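Ribulose-5-phosphate reductase 1 (Staphylococcus aureus, PDB 6XHK) catalyses the NADPH-dependent reduction of D-ribulose 5-phosphate to D-ribitol 5-phosphate for the synthesis of poly(ribitol phosphate) wall teichoic acid. Local coordinates at residues H151-F156 / H225-V230; A253-S258 / I277-S282. One frame throughout, in Å; residues are numbered along the deposited sequence.

Both contacts belong to the nucleotide-binding half of the enzyme, and their centres lie about 8 Å apart. Contact 1 is largely buried and aromatic: rings join helix 143-155 and the residue that follows it to strand 225-228 with no hydrogen bond between the segments. Contact 2 is only partly buried and is carried by backbone hydrogen bonds between strand 251-254 and strand 275-278, an outermost strand of the sheet within this chain. Strands 225-228 and 251-254 are neighbours in that parallel sheet, so the two contacts adjoin through it, and R155 NH1 of contact 1 is probably hydrogen-bonded to G278 O of contact 2. Both touch NADPH, contact 1 near the adenine through V230 and contact 2 at the nicotinamide end.

Contact 1 (H151-F156 / H225-V230); sequences HAIRRF and HAFECV. With NDP (NADPH dihydro-nicotinamide-adenine-dinucleotide phosphate), chain B.
F156, following helix 143-155, packs one face of its ring against H225 CD2 and meets F227 with its CE1 corner. Its CB points toward strand 225-228, and CG stands anti to the carbonyl carbon (chi1 -64°). From CG outward, every atom of the F156 ring is 3.6 to 4.0 Å from H225 CD2, which lies over the centre of that face; the imidazole thus presents its edge in a T-shaped pair, the planes at 86°. F156 CE1 also meets F227 CZ at 3.4 Å, where the two phenylalanines reach toward each other tip to tip. This second pair is an offset edge-to-face arrangement with the planes at 63°, the edge of F156 directed toward the face of F227. At the tip, F156 CZ comes 3.9 Å from A226 O, which lies at the ring edge and in its plane. I153 adds to the aromatic cluster, its CG1 3.9 Å from F227 CZ with the side chains crossing at about a right angle. Around this cluster, I153 also touches L182 and L183 of helix 174-186, while F156 and F227 pack on A253 of strand 251-254, so this part of the chain is seated against the parallel sheet.

Contact 2 (A253-S258 / I277-S282); sequences ALLGVS and IGSSRS. With NDP (NADPH dihydro-nicotinamide-adenine-dinucleotide phosphate), chain B.
A parallel pairing of strand ends, A253 with I277 and L254 with G278, forms this contact in the six-stranded sheet of the Rossmann-type domain, where strand 275-278 is outermost within this chain and helix 266-272 links the two strands in a beta-alpha-beta unit. L254 uses both of its backbone polar groups across the pair: L254 N donates to I277 O at 2.7 Å in a nearly straight bond (170°), and L254 O accepts from S279 N at 3.2 Å. The side chain of L254 lies against I277, with L254 CD2 3.6 Å from I277 O. Beyond the paired residues, L255 CG is anti to the carbonyl carbon (chi1 -76°), and CD2 is the branch turned to S279, 3.9 Å from S279 CB and also near S279 O.

Past the strands the two segments meet the nicotinamide end of NADPH. The carboxamide nitrogen N7N of NADPH reaches two carbonyls, one from each segment: it donates to S279 O at 3.3 Å and, weakly, to L255 O at 3.4 Å. V257 N makes a further weak bond, 3.3 Å long, to O3D of the adjoining ribose. This is consistent with the backbone beyond the sheet helping to orient the carboxamide. L255 and S279 lie against A152 of helix 143-155, while L254 packs on I239 of helix 232-245, and A253 is hydrogen-bonded through its backbone to strand 225-228.

Contact 1 (H151-F156 / H225-V230)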
ATOM      1  N   HIS A 151       3.782  -9.184  -1.630  1.00 88.39           N
ATOM      2  CA  HIS A 151       5.088  -9.323  -2.261  1.00 86.23           C
ATOM      3  C   HIS A 151       6.154  -9.623  -1.219  1.00 90.80           C
ATOM      4  O   HIS A 151       6.929 -10.584  -1.357  1.00 86.40           O
ATOM      5  CB  HIS A 151       5.438  -8.050  -3.040  1.00 92.21           C
ATOM      6  CG  HIS A 151       6.634  -8.202  -3.929  1.00108.06           C
ATOM      7  ND1 HIS A 151       6.752  -9.219  -4.856  1.00106.53           N
ATOM      8  CD2 HIS A 151       7.788  -7.494  -3.998  1.00103.28           C
ATOM      9  CE1 HIS A 151       7.915  -9.115  -5.471  1.00100.53           C
ATOM     10  NE2 HIS A 151       8.565  -8.080  -4.967  1.00 99.49           N
ATOM     11  N   ALA A 152       6.186  -8.822  -0.148  1.00 86.65           N
ATOM     12  CA  ALA A 152       7.121  -9.100   0.942  1.00 84.57           C
ATOM     13  C   ALA A 152       6.943 -10.517   1.495  1.00 86.44           C
ATOM     14  O   ALA A 152       7.911 -11.278   1.600  1.00 92.50           O
ATOM     15  CB  ALA A 152       6.968  -8.066   2.061  1.00 81.25           C
ATOM     16  N   ILE A 153       5.709 -10.894   1.850  1.00 85.68           N
ATOM     17  CA  ILE A 153       5.483 -12.225   2.431  1.00 87.11           C
ATOM     18  C   ILE A 153       6.000 -13.313   1.499  1.00 94.82           C
ATOM     19  O   ILE A 153       6.580 -14.315   1.936  1.00103.08           O
ATOM     20  CB  ILE A 153       3.994 -12.456   2.749  1.00 90.52           C
ATOM     21  CG1 ILE A 153       3.466 -11.455   3.767  1.00 93.47           C
ATOM     22  CG2 ILE A 153       3.770 -13.874   3.253  1.00 87.64           C
ATOM     23  CD1 ILE A 153       1.977 -11.595   3.977  1.00 90.97           C
ATOM     24  N   ARG A 154       5.782 -13.144   0.202  1.00 97.44           N
ATOM     25  CA  ARG A 154       6.212 -14.142  -0.758  1.00104.25           C
ATOM     26  C   ARG A 154       7.724 -14.138  -0.960  1.00108.57           C
ATOM     27  O   ARG A 154       8.248 -15.058  -1.597  1.00111.22           O
ATOM     28  CB  ARG A 154       5.463 -13.910  -2.070  1.00 99.23           C
ATOM     29  CG  ARG A 154       4.018 -14.437  -2.067  1.00 92.96           C
ATOM     30  CD  ARG A 154       3.343 -14.068  -3.382  1.00131.35           C
ATOM     31  NE  ARG A 154       2.045 -14.706  -3.565  1.00134.16           N
ATOM     32  CZ  ARG A 154       1.886 -15.925  -4.066  1.00150.13           C
ATOM     33  NH1 ARG A 154       0.670 -16.435  -4.203  1.00150.06           N
ATOM     34  NH2 ARG A 154       2.946 -16.631  -4.441  1.00161.07           N
ATOM     35  N   ARG A 155       8.431 -13.129  -0.429  1.00111.36           N
ATOM     36  CA  ARG A 155       9.898 -13.138  -0.455  1.00 97.96           C
ATOM     37  C   ARG A 155      10.502 -14.165   0.510  1.00103.06           C
ATOM     38  O   ARG A 155      11.667 -14.544   0.353  1.00105.27           O
ATOM     39  CB  ARG A 155      10.439 -11.738  -0.150  1.00 90.05           C
ATOM     40  CG  ARG A 155       9.875 -10.639  -1.082  1.00 98.95           C
ATOM     41  CD  ARG A 155      10.345 -10.751  -2.532  1.00108.92           C
ATOM     42  NE  ARG A 155      11.794 -10.900  -2.587  1.00133.26           N
ATOM     43  CZ  ARG A 155      12.651  -9.884  -2.504  1.00134.95           C
ATOM     44  NH1 ARG A 155      12.192  -8.640  -2.386  1.00144.96           N
ATOM     45  NH2 ARG A 155      13.962 -10.109  -2.553  1.00113.45           N
ATOM     46  N   PHE A 156       9.749 -14.615   1.508  1.00108.57           N
ATOM     47  CA  PHE A 156      10.095 -15.814   2.268  1.00 92.26           C
ATOM     48  C   PHE A 156       9.681 -17.048   1.472  1.00117.68           C
ATOM     49  O   PHE A 156       8.480 -17.322   1.338  1.00116.35           O
ATOM     50  CB  PHE A 156       9.400 -15.788   3.623  1.00 91.04           C
ATOM     51  CG  PHE A 156       9.841 -14.665   4.527  1.00 88.67           C
ATOM     52  CD1 PHE A 156       8.968 -14.107   5.437  1.00 86.98           C
ATOM     53  CD2 PHE A 156      11.155 -14.244   4.541  1.00102.93           C
ATOM     54  CE1 PHE A 156       9.378 -13.089   6.282  1.00 85.23           C
ATOM     55  CE2 PHE A 156      11.570 -13.235   5.402  1.00 90.60           C
ATOM     56  CZ  PHE A 156      10.681 -12.662   6.268  1.00 89.47           C
ATOM     57  N   HIS A 225      10.432 -14.953  12.333  1.00 90.97           N
ATOM     58  CA  HIS A 225      10.362 -14.192  11.088  1.00 87.11           C
ATOM     59  C   HIS A 225       9.693 -12.861  11.405  1.00 91.72           C
ATOM     60  O   HIS A 225       8.727 -12.823  12.173  1.00 89.99           O
ATOM     61  CB  HIS A 225       9.541 -14.922  10.019  1.00 89.66           C
ATOM     62  CG  HIS A 225      10.298 -15.966   9.264  1.00 90.15           C
ATOM     63  ND1 HIS A 225      10.868 -17.059   9.875  1.00 96.95           N
ATOM     64  CD2 HIS A 225      10.569 -16.091   7.945  1.00 98.21           C
ATOM     65  CE1 HIS A 225      11.467 -17.810   8.970  1.00102.35           C
ATOM     66  NE2 HIS A 225      11.303 -17.242   7.788  1.00104.17           N
ATOM     67  N   ALA A 226      10.176 -11.773  10.811  1.00 89.19           N
ATOM     68  CA  ALA A 226       9.634 -10.467  11.174  1.00 81.75           C
ATOM     69  C   ALA A 226       9.494  -9.587   9.947  1.00 91.12           C
ATOM     70  O   ALA A 226      10.125  -9.827   8.915  1.00 88.11           O
ATOM     71  CB  ALA A 226      10.489  -9.776  12.233  1.00107.55           C
ATOM     72  N   PHE A 227       8.633  -8.564  10.083  1.00103.36           N
ATOM     73  CA  PHE A 227       8.272  -7.621   9.021  1.00 78.82           C
ATOM     74  C   PHE A 227       8.403  -6.211   9.567  1.00 78.18           C
ATOM     75  O   PHE A 227       7.773  -5.878  10.574  1.00 95.41           O
ATOM     76  CB  PHE A 227       6.849  -7.846   8.542  1.00 78.87           C
ATOM     77  CG  PHE A 227       6.684  -9.088   7.786  1.00 79.82           C
ATOM     78  CD1 PHE A 227       6.856  -9.106   6.420  1.00 80.08           C
ATOM     79  CD2 PHE A 227       6.360 -10.263   8.443  1.00 80.85           C
ATOM     80  CE1 PHE A 227       6.701 -10.280   5.697  1.00 86.72           C
ATOM     81  CE2 PHE A 227       6.212 -11.449   7.737  1.00 95.12           C
ATOM     82  CZ  PHE A 227       6.382 -11.461   6.355  1.00 90.01           C
ATOM     83  N   GLU A 228       9.218  -5.391   8.923  1.00 78.06           N
ATOM     84  CA  GLU A 228       9.380  -3.995   9.312  1.00 89.28           C
ATOM     85  C   GLU A 228       8.465  -3.117   8.457  1.00 88.19           C
ATOM     86  O   GLU A 228       8.746  -2.894   7.273  1.00 86.22           O
ATOM     87  CB  GLU A 228      10.835  -3.560   9.185  1.00 79.97           C
ATOM     88  CG  GLU A 228      11.112  -2.233   9.858  1.00 90.58           C
ATOM     89  CD  GLU A 228      11.236  -1.088   8.848  1.00109.29           C
ATOM     90  OE1 GLU A 228      11.155  -1.335   7.615  1.00117.50           O
ATOM     91  OE2 GLU A 228      11.425   0.061   9.294  1.00110.16           O
ATOM     92  N   CYS A 229       7.378  -2.616   9.067  1.00 81.00           N
ATOM     93  CA  CYS A 229       6.347  -1.815   8.412  1.00 78.12           C
ATOM     94  C   CYS A 229       6.265  -0.422   9.033  1.00 78.81           C
ATOM     95  O   CYS A 229       5.179   0.158   9.192  1.00 97.51           O
ATOM     96  CB  CYS A 229       5.000  -2.521   8.476  1.00 78.24           C
ATOM     97  SG  CYS A 229       5.007  -4.196   7.912  1.00 83.56           S
ATOM     98  N   VAL A 230       7.438   0.089   9.416  1.00 81.53           N
ATOM     99  CA  VAL A 230       7.676   1.420   9.966  1.00 80.09           C
ATOM    100  C   VAL A 230       8.598   2.150   8.998  1.00105.35           C
ATOM    101  O   VAL A 230       9.492   1.540   8.408  1.00114.29           O
ATOM    102  CB  VAL A 230       8.337   1.301  11.358  1.00 80.31           C
ATOM    103  CG1 VAL A 230       8.621   2.643  11.986  1.00 81.82           C
ATOM    104  CG2 VAL A 230       7.529   0.428  12.238  1.00 79.93           C
TER
HETATM  105  PA  NDP B 401       1.941   4.957   8.971  1.00140.77           P
HETATM  106  O1A NDP B 401       1.758   6.446   9.042  1.00158.92           O
HETATM  107  O2A NDP B 401       0.589   4.259   9.080  1.00137.07           O
HETATM  108  O5B NDP B 401       2.993   4.490  10.169  1.00136.42           O
HETATM  109  C5B NDP B 401       2.994   3.107  10.657  1.00117.39           C
HETATM  110  C4B NDP B 401       3.009   3.052  12.231  1.00 96.54           C
HETATM  111  O4B NDP B 401       4.194   2.790  12.715  1.00 89.37           O
HETATM  112  C3B NDP B 401       2.613   4.428  12.839  1.00 89.51           C
HETATM  113  O3B NDP B 401       1.485   4.324  13.592  1.00 89.35           O
HETATM  114  C2B NDP B 401       3.732   4.839  13.786  1.00 82.78           C
HETATM  115  O2B NDP B 401       3.034   5.388  14.981  1.00 77.84           O
HETATM  116  C1B NDP B 401       4.327   3.701  14.050  1.00 88.49           C
HETATM  117  N9A NDP B 401       5.704   3.816  14.540  1.00 92.88           N
HETATM  118  C8A NDP B 401       6.501   4.920  14.635  1.00103.79           C
HETATM  119  N7A NDP B 401       7.702   4.548  15.163  1.00 92.22           N
HETATM  120  C5A NDP B 401       7.642   3.245  15.389  1.00 93.77           C
HETATM  121  C6A NDP B 401       8.678   2.278  15.975  1.00 81.84           C
HETATM  122  N6A NDP B 401       9.974   2.789  16.362  1.00 84.99           N
HETATM  123  N1A NDP B 401       8.334   0.903  16.118  1.00 66.98           N
HETATM  124  C2A NDP B 401       7.031   0.413  15.725  1.00 64.85           C
HETATM  125  N3A NDP B 401       6.044   1.354  15.159  1.00 79.88           N
HETATM  126  C4A NDP B 401       6.407   2.792  15.009  1.00 88.69           C
HETATM  127  O3  NDP B 401       2.596   4.502   7.481  1.00134.05           O
HETATM  128  PN  NDP B 401       2.401   2.989   6.737  1.00135.47           P
HETATM  129  O1N NDP B 401       1.960   1.934   7.755  1.00144.51           O
HETATM  130  O2N NDP B 401       1.325   3.077   5.706  1.00151.93           O
HETATM  131  O5D NDP B 401       3.848   2.611   6.003  1.00131.84           O
HETATM  132  C5D NDP B 401       5.063   3.250   6.453  1.00127.78           C
HETATM  133  C4D NDP B 401       6.198   3.169   5.558  1.00124.75           C
HETATM  134  O4D NDP B 401       6.007   2.108   4.394  1.00115.63           O
HETATM  135  C3D NDP B 401       6.485   4.502   4.827  1.00137.61           C
HETATM  136  O3D NDP B 401       7.944   4.820   4.860  1.00143.04           O
HETATM  137  C2D NDP B 401       6.037   4.312   3.562  1.00142.46           C
HETATM  138  O2D NDP B 401       6.675   5.167   2.562  1.00152.90           O
HETATM  139  C1D NDP B 401       6.313   2.731   3.271  1.00126.08           C
HETATM  140  N1N NDP B 401       5.649   2.186   2.067  1.00119.50           N
HETATM  141  C2N NDP B 401       6.419   1.228   1.269  1.00134.05           C
HETATM  142  C3N NDP B 401       5.960   0.722  -0.110  1.00141.63           C
HETATM  143  C7N NDP B 401       6.893  -0.296  -0.885  1.00144.56           C
HETATM  144  O7N NDP B 401       6.805  -0.410  -2.084  1.00156.21           O
HETATM  145  N7N NDP B 401       7.857  -1.095  -0.125  1.00131.37           N
HETATM  146  C4N NDP B 401       4.505   1.001  -0.560  1.00139.28           C
HETATM  147  C5N NDP B 401       3.845   2.170   0.206  1.00131.03           C
HETATM  148  C6N NDP B 401       4.298   2.551   1.632  1.00116.03           C
HETATM  149  P2B NDP B 401       3.281   6.968  15.279  1.00106.76           P
HETATM  150  O1X NDP B 401       4.751   7.319  15.192  1.00 99.07           O
HETATM  151  O2X NDP B 401       2.536   7.761  14.220  1.00115.68           O
HETATM  152  O3X NDP B 401       2.771   7.264  16.680  1.00120.52           O

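Contact 2 (A253-S258 / I277-S282)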
ATOM      1  N   ALA A 253      12.009  -9.109   6.863  1.00 87.73           N
ATOM      2  CA  ALA A 253      11.545  -8.422   5.661  1.00 83.06           C
ATOM      3  C   ALA A 253      11.473  -6.923   5.920  1.00 85.65           C
ATOM      4  O   ALA A 253      10.795  -6.476   6.853  1.00 77.27           O
ATOM      5  CB  ALA A 253      10.180  -8.947   5.219  1.00 77.84           C
ATOM      6  N   LEU A 254      12.177  -6.157   5.090  1.00 79.56           N
ATOM      7  CA  LEU A 254      12.260  -4.708   5.217  1.00 84.18           C
ATOM      8  C   LEU A 254      11.208  -4.105   4.294  1.00 90.96           C
ATOM      9  O   LEU A 254      11.199  -4.399   3.094  1.00 91.91           O
ATOM     10  CB  LEU A 254      13.657  -4.214   4.838  1.00 80.57           C
ATOM     11  CG  LEU A 254      14.799  -4.366   5.854  1.00 83.72           C
ATOM     12  CD1 LEU A 254      14.534  -3.553   7.135  1.00 83.05           C
ATOM     13  CD2 LEU A 254      15.050  -5.834   6.181  1.00105.18           C
ATOM     14  N   LEU A 255      10.295  -3.313   4.846  1.00 89.26           N
ATOM     15  CA  LEU A 255       9.270  -2.699   4.014  1.00 95.75           C
ATOM     16  C   LEU A 255       9.290  -1.186   4.056  1.00 76.88           C
ATOM     17  O   LEU A 255       9.019  -0.554   3.027  1.00 90.54           O
ATOM     18  CB  LEU A 255       7.883  -3.197   4.410  1.00 76.93           C
ATOM     19  CG  LEU A 255       7.660  -4.610   3.888  1.00 91.91           C
ATOM     20  CD1 LEU A 255       6.351  -5.166   4.383  1.00 77.54           C
ATOM     21  CD2 LEU A 255       7.669  -4.551   2.370  1.00120.47           C
ATOM     22  N   GLY A 256       9.690  -0.606   5.185  1.00 77.26           N
ATOM     23  CA  GLY A 256       9.651   0.836   5.363  1.00 77.81           C
ATOM     24  C   GLY A 256      10.740   1.585   4.618  1.00 77.97           C
ATOM     25  O   GLY A 256      11.908   1.191   4.620  1.00107.19           O
ATOM     26  N   VAL A 257      10.350   2.686   4.002  1.00109.24           N
ATOM     27  CA  VAL A 257      11.267   3.550   3.272  1.00112.78           C
ATOM     28  C   VAL A 257      11.892   4.538   4.242  1.00111.18           C
ATOM     29  O   VAL A 257      11.182   5.187   5.017  1.00122.47           O
ATOM     30  CB  VAL A 257      10.514   4.267   2.143  1.00 79.03           C
ATOM     31  CG1 VAL A 257      11.447   5.121   1.338  1.00 79.81           C
ATOM     32  CG2 VAL A 257       9.846   3.225   1.256  1.00 84.67           C
ATOM     33  N   SER A 258      13.222   4.666   4.213  1.00101.87           N
ATOM     34  CA  SER A 258      13.811   5.639   5.118  1.00107.76           C
ATOM     35  C   SER A 258      14.282   6.918   4.438  1.00106.93           C
ATOM     36  O   SER A 258      14.445   7.927   5.132  1.00124.79           O
ATOM     37  CB  SER A 258      14.979   5.037   5.890  1.00123.04           C
ATOM     38  OG  SER A 258      15.723   6.078   6.500  1.00130.41           O
ATOM     39  N   ILE A 277      15.877  -9.103   4.135  1.00 91.77           N
ATOM     40  CA  ILE A 277      15.419  -9.089   2.746  1.00 88.83           C
ATOM     41  C   ILE A 277      14.646  -7.785   2.502  1.00 86.29           C
ATOM     42  O   ILE A 277      13.715  -7.468   3.269  1.00 77.20           O
ATOM     43  CB  ILE A 277      14.528 -10.304   2.448  1.00 92.04           C
ATOM     44  CG1 ILE A 277      15.219 -11.584   2.898  1.00 95.18           C
ATOM     45  CG2 ILE A 277      14.329 -10.425   0.946  1.00 79.07           C
ATOM     46  CD1 ILE A 277      14.437 -12.835   2.600  1.00103.19           C
ATOM     47  N   GLY A 278      15.016  -7.056   1.471  1.00 84.20           N
ATOM     48  CA  GLY A 278      14.327  -5.819   1.098  1.00 83.66           C
ATOM     49  C   GLY A 278      13.277  -6.083   0.029  1.00 93.58           C
ATOM     50  O   GLY A 278      13.539  -6.795  -0.943  1.00 99.17           O
ATOM     51  N   SER A 279      12.081  -5.518   0.241  1.00102.10           N
ATOM     52  CA  SER A 279      10.947  -5.672  -0.670  1.00107.30           C
ATOM     53  C   SER A 279      10.311  -4.312  -0.939  1.00118.85           C
ATOM     54  O   SER A 279       9.992  -3.577   0.005  1.00110.57           O
ATOM     55  CB  SER A 279       9.906  -6.637  -0.088  1.00106.89           C
ATOM     56  OG  SER A 279       8.765  -6.730  -0.927  1.00126.65           O
ATOM     57  N   SER A 280      10.106  -3.977  -2.220  1.00129.92           N
ATOM     58  CA  SER A 280       9.537  -2.666  -2.522  1.00129.77           C
ATOM     59  C   SER A 280       8.335  -2.754  -3.462  1.00136.25           C
ATOM     60  O   SER A 280       7.299  -3.351  -3.128  1.00135.31           O
ATOM     61  CB  SER A 280      10.618  -1.754  -3.110  1.00117.66           C
ATOM     62  OG  SER A 280      10.231  -0.388  -3.072  1.00117.53           O
ATOM     63  N   ARG A 281       8.457  -2.134  -4.631  1.00148.10           N
ATOM     64  CA  ARG A 281       7.340  -2.094  -5.556  1.00138.65           C
ATOM     65  C   ARG A 281       6.992  -3.513  -5.980  1.00136.96           C
ATOM     66  O   ARG A 281       7.833  -4.418  -5.961  1.00136.05           O
ATOM     67  CB  ARG A 281       7.668  -1.209  -6.771  1.00118.82           C
ATOM     68  N   SER A 282       5.728  -3.701  -6.325  1.00126.31           N
ATOM     69  CA  SER A 282       5.183  -4.991  -6.709  1.00116.02           C
ATOM     70  C   SER A 282       4.873  -5.030  -8.211  1.00117.91           C
ATOM     71  O   SER A 282       4.896  -4.012  -8.914  1.00118.81           O
ATOM     72  CB  SER A 282       3.931  -5.276  -5.885  1.00115.32           C
ATOM     73  OG  SER A 282       3.204  -4.072  -5.656  1.00117.80           O
TER
HETATM   74  PA  NDP B 401       1.941   4.957   8.971  1.00140.77           P
HETATM   75  O1A NDP B 401       1.758   6.446   9.042  1.00158.92           O
HETATM   76  O2A NDP B 401       0.589   4.259   9.080  1.00137.07           O
HETATM   77  O5B NDP B 401       2.993   4.490  10.169  1.00136.42           O
HETATM   78  C5B NDP B 401       2.994   3.107  10.657  1.00117.39           C
HETATM   79  C4B NDP B 401       3.009   3.052  12.231  1.00 96.54           C
HETATM   80  O4B NDP B 401       4.194   2.790  12.715  1.00 89.37           O
HETATM   81  C3B NDP B 401       2.613   4.428  12.839  1.00 89.51           C
HETATM   82  O3B NDP B 401       1.485   4.324  13.592  1.00 89.35           O
HETATM   83  C2B NDP B 401       3.732   4.839  13.786  1.00 82.78           C
HETATM   84  O2B NDP B 401       3.034   5.388  14.981  1.00 77.84           O
HETATM   85  C1B NDP B 401       4.327   3.701  14.050  1.00 88.49           C
HETATM   86  N9A NDP B 401       5.704   3.816  14.540  1.00 92.88           N
HETATM   87  C8A NDP B 401       6.501   4.920  14.635  1.00103.79           C
HETATM   88  N7A NDP B 401       7.702   4.548  15.163  1.00 92.22           N
HETATM   89  C5A NDP B 401       7.642   3.245  15.389  1.00 93.77           C
HETATM   90  C6A NDP B 401       8.678   2.278  15.975  1.00 81.84           C
HETATM   91  N6A NDP B 401       9.974   2.789  16.362  1.00 84.99           N
HETATM   92  N1A NDP B 401       8.334   0.903  16.118  1.00 66.98           N
HETATM   93  C2A NDP B 401       7.031   0.413  15.725  1.00 64.85           C
HETATM   94  N3A NDP B 401       6.044   1.354  15.159  1.00 79.88           N
HETATM   95  C4A NDP B 401       6.407   2.792  15.009  1.00 88.69           C
HETATM   96  O3  NDP B 401       2.596   4.502   7.481  1.00134.05           O
HETATM   97  PN  NDP B 401       2.401   2.989   6.737  1.00135.47           P
HETATM   98  O1N NDP B 401       1.960   1.934   7.755  1.00144.51           O
HETATM   99  O2N NDP B 401       1.325   3.077   5.706  1.00151.93           O
HETATM  100  O5D NDP B 401       3.848   2.611   6.003  1.00131.84           O
HETATM  101  C5D NDP B 401       5.063   3.250   6.453  1.00127.78           C
HETATM  102  C4D NDP B 401       6.198   3.169   5.558  1.00124.75           C
HETATM  103  O4D NDP B 401       6.007   2.108   4.394  1.00115.63           O
HETATM  104  C3D NDP B 401       6.485   4.502   4.827  1.00137.61           C
HETATM  105  O3D NDP B 401       7.944   4.820   4.860  1.00143.04           O
HETATM  106  C2D NDP B 401       6.037   4.312   3.562  1.00142.46           C
HETATM  107  O2D NDP B 401       6.675   5.167   2.562  1.00152.90           O
HETATM  108  C1D NDP B 401       6.313   2.731   3.271  1.00126.08           C
HETATM  109  N1N NDP B 401       5.649   2.186   2.067  1.00119.50           N
HETATM  110  C2N NDP B 401       6.419   1.228   1.269  1.00134.05           C
HETATM  111  C3N NDP B 401       5.960   0.722  -0.110  1.00141.63           C
HETATM  112  C7N NDP B 401       6.893  -0.296  -0.885  1.00144.56           C
HETATM  113  O7N NDP B 401       6.805  -0.410  -2.084  1.00156.21           O
HETATM  114  N7N NDP B 401       7.857  -1.095  -0.125  1.00131.37           N
HETATM  115  C4N NDP B 401       4.505   1.001  -0.560  1.00139.28           C
HETATM  116  C5N NDP B 401       3.845   2.170   0.206  1.00131.03           C
HETATM  117  C6N NDP B 401       4.298   2.551   1.632  1.00116.03           C
HETATM  118  P2B NDP B 401       3.281   6.968  15.279  1.00106.76           P
HETATM  119  O1X NDP B 401       4.751   7.319  15.192  1.00 99.07           O
HETATM  120  O2X NDP B 401       2.536   7.761  14.220  1.00115.68           O
HETATM  121  O3X NDP B 401       2.771   7.264  16.680  1.00120.52           O